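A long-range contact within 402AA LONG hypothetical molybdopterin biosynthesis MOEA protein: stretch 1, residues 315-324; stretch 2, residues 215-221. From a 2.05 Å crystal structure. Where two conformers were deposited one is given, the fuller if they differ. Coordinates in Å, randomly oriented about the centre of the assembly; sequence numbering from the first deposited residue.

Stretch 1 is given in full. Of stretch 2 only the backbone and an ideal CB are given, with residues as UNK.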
# COMPACT_ATOMS: atom_id res chain seq x y z
N VAL A 315 -11.84 12.53 3.87
CA VAL A 315 -11.91 11.18 4.42
C VAL A 315 -10.65 10.34 4.22
O VAL A 315 -10.21 9.65 5.13
CB VAL A 315 -13.12 10.42 3.85
CG1 VAL A 315 -13.29 9.09 4.58
CG2 VAL A 315 -14.39 11.27 4.00
N VAL A 316 -10.08 10.40 3.02
CA VAL A 316 -8.89 9.62 2.71
C VAL A 316 -7.76 9.81 3.72
O VAL A 316 -7.22 8.83 4.24
CB VAL A 316 -8.41 9.91 1.28
CG1 VAL A 316 -7.08 9.23 1.01
CG2 VAL A 316 -9.46 9.41 0.28
N PRO A 317 -7.38 11.06 4.03
CA PRO A 317 -6.30 11.27 5.00
C PRO A 317 -6.55 10.54 6.32
O PRO A 317 -5.64 9.97 6.92
CB PRO A 317 -6.26 12.78 5.16
CG PRO A 317 -6.64 13.25 3.77
CD PRO A 317 -7.82 12.35 3.46
N LEU A 318 -7.81 10.54 6.77
CA LEU A 318 -8.19 9.88 8.01
C LEU A 318 -7.96 8.37 7.90
O LEU A 318 -7.38 7.75 8.79
CB LEU A 318 -9.66 10.14 8.32
CG LEU A 318 -10.24 9.47 9.57
CD1 LEU A 318 -9.49 9.95 10.81
CD2 LEU A 318 -11.72 9.79 9.69
N LEU A 319 -8.43 7.79 6.80
CA LEU A 319 -8.29 6.35 6.59
C LEU A 319 -6.83 5.93 6.44
O LEU A 319 -6.42 4.90 6.98
CB LEU A 319 -9.10 5.94 5.35
CG LEU A 319 -10.58 6.34 5.45
CD1 LEU A 319 -11.35 5.86 4.23
CD2 LEU A 319 -11.18 5.76 6.72
N LEU A 320 -6.06 6.71 5.70
CA LEU A 320 -4.65 6.40 5.50
C LEU A 320 -3.90 6.40 6.83
O LEU A 320 -3.08 5.52 7.09
CB LEU A 320 -4.01 7.40 4.53
CG LEU A 320 -4.52 7.32 3.09
CD1 LEU A 320 -3.76 8.30 2.21
CD2 LEU A 320 -4.34 5.90 2.56
N ARG A 321 -4.18 7.39 7.68
CA ARG A 321 -3.52 7.48 8.97
C ARG A 321 -3.86 6.28 9.84
O ARG A 321 -3.04 5.80 10.61
CB ARG A 321 -3.92 8.77 9.68
CG ARG A 321 -3.33 10.01 9.04
CD ARG A 321 -4.06 11.25 9.50
NE ARG A 321 -3.59 12.41 8.76
CZ ARG A 321 -4.32 13.50 8.51
NH1 ARG A 321 -3.79 14.50 7.82
NH2 ARG A 321 -5.57 13.58 8.93
N ALA A 322 -5.09 5.79 9.71
CA ALA A 322 -5.52 4.63 10.48
C ALA A 322 -4.75 3.39 10.02
O ALA A 322 -4.64 2.41 10.76
CB ALA A 322 -7.00 4.41 10.29
N LEU A 323 -4.23 3.44 8.80
CA LEU A 323 -3.48 2.31 8.25
C LEU A 323 -1.98 2.56 8.25
O LEU A 323 -1.23 1.89 7.53
CB LEU A 323 -3.96 2.02 6.82
CG LEU A 323 -5.42 1.57 6.69
CD1 LEU A 323 -5.83 1.61 5.23
CD2 LEU A 323 -5.58 0.18 7.26
N GLY A 324 -1.55 3.54 9.04
CA GLY A 324 -0.13 3.87 9.12
C GLY A 324 0.41 4.40 7.81
O GLY A 324 1.62 4.40 7.59
N UNK A 215 -14.08 2.42 -3.24
CA UNK A 215 -12.85 3.19 -3.17
C UNK A 215 -12.24 2.89 -1.80
O UNK A 215 -11.03 2.72 -1.66
CB UNK A 215 -13.10 4.69 -3.37
N UNK A 216 -13.10 2.81 -0.79
CA UNK A 216 -12.69 2.52 0.57
C UNK A 216 -12.07 1.12 0.62
O UNK A 216 -11.03 0.91 1.24
CB UNK A 216 -13.88 2.63 1.53
N UNK A 217 -12.71 0.16 -0.05
CA UNK A 217 -12.19 -1.20 -0.08
C UNK A 217 -10.81 -1.19 -0.73
O UNK A 217 -9.88 -1.86 -0.27
CB UNK A 217 -13.14 -2.14 -0.83
N UNK A 218 -10.67 -0.42 -1.80
CA UNK A 218 -9.40 -0.33 -2.52
C UNK A 218 -8.26 0.25 -1.71
O UNK A 218 -7.13 -0.22 -1.82
CB UNK A 218 -9.59 0.52 -3.78
N UNK A 219 -8.54 1.27 -0.89
CA UNK A 219 -7.46 1.87 -0.11
C UNK A 219 -7.09 1.06 1.14
O UNK A 219 -6.11 1.37 1.80
CB UNK A 219 -7.86 3.29 0.30
N UNK A 220 -7.88 0.04 1.46
CA UNK A 220 -7.57 -0.79 2.61
C UNK A 220 -8.61 -0.88 3.71
O UNK A 220 -8.40 -1.58 4.71
CB UNK A 220 -6.27 -0.28 3.23
N UNK A 221 -9.73 -0.19 3.54
CA UNK A 221 -10.77 -0.26 4.56
C UNK A 221 -11.86 -1.22 4.15
O UNK A 221 -11.72 -1.96 3.17
CB UNK A 221 -11.36 1.13 4.83

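Stretch 1 is the end of a helix, and the side chains it offers stretch 2 are aliphatic: Leu319 and, just past the helical turns, Leu323 point toward it, and Val316 and Leu320 sideways, with the end of Leu320 coming nearer. It offers no charge and no polar side chain on this face, so whatever packs here should be apolar. The second helix runs at 32° to the first, with an axial separation of 11.2 Å, a distance that side chains of moderate length must fill.

Position 215 has helical backbone angles, and its ideal CB has nothing of stretch 1 within 5.5 Å. The contact places no demand on it, and almost any helix-compatible residue would serve. It is Ala215, whose carbonyl accepts a helical bond from the N of position 219.

At position 216 the CA-to-CB bond points sideways, and the ideal CB lies 4.9 Å from Leu319 CD1. A side chain here can reach that methyl if it has carbon to extend; valine, leucine, isoleucine or methionine would all be reasonable. The deposited residue is Ile216, with chi1 in m and chi2 in t. Its CG1 comes 4.4 Å from Leu319 CD1, a loose apolar contact.

Positions 217 and 218 are helical and out of reach of stretch 1, which therefore does not discriminate among side chains there; polar residues are as acceptable as any. They are Asn217, whose amide group bonds to a residue next to one of the stretches, and Glu218, whose OE1 is hydrogen-bonded elsewhere in the structure.

Position 219 is the centre of the contact. Its CB points toward stretch 1, and the ideal CB stops 4.9 Å from Leu320 CD2, leaving a hollow lined by Val316, Leu319 and Leu323. Alanine would leave much of that space unfilled, whereas a branched or flexible aliphatic chain, such as leucine or methionine, could occupy it. The residue is Leu219, and it has the largest covered area of either stretch. With chi1 and chi2 both in p, it sets CD1 3.8 Å from Leu319 CB and 4.2 Å from Leu323 CD1, while CD2 lies 4.4 Å from Val316 CG2. One leucine thus touches three successive contact points along the first helix and its end.

Position 220 has phi of 121°, and its ideal CB would lie 2.8 Å from Leu323 CD1, a clash, and would also be jammed against the preceding carbonyl. Both constraints call for glycine, and the residue is Gly220. It leaves the helix in a Schellman motif, and the absence of a side chain lets Leu323 CD1 approach to 4.0 Å from Gly220 CA and 3.4 Å from Leu219 O.

Position 221 has ordinary extended angles, so its backbone does not require glycine. Its ideal CB points toward stretch 1 but remains 4.8 Å from Leu319 CD1, so alanine or serine could also fit on this evidence. It is Gly221, whose N donates to Ile216 O at 2.9 Å, closing the Schellman turn.

Stretch 2 215-221: AINELGG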
# COMPACT_ATOMS: atom_id res chain seq x y z
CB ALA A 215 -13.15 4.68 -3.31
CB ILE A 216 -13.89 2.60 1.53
CG1 ILE A 216 -14.35 4.06 1.63
CG2 ILE A 216 -13.52 2.05 2.90
CD1 ILE A 216 -15.58 4.27 2.47
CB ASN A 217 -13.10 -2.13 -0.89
CG ASN A 217 -14.37 -2.48 -0.15
OD1 ASN A 217 -14.43 -2.43 1.08
ND2 ASN A 217 -15.40 -2.88 -0.90
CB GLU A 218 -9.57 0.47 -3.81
CG GLU A 218 -10.23 -0.30 -4.96
CD GLU A 218 -10.15 0.44 -6.28
OE1 GLU A 218 -9.20 1.22 -6.48
OE2 GLU A 218 -11.04 0.24 -7.14
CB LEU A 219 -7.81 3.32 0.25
CG LEU A 219 -8.97 3.64 1.19
CD1 LEU A 219 -8.58 3.35 2.63
CD2 LEU A 219 -9.31 5.12 1.04
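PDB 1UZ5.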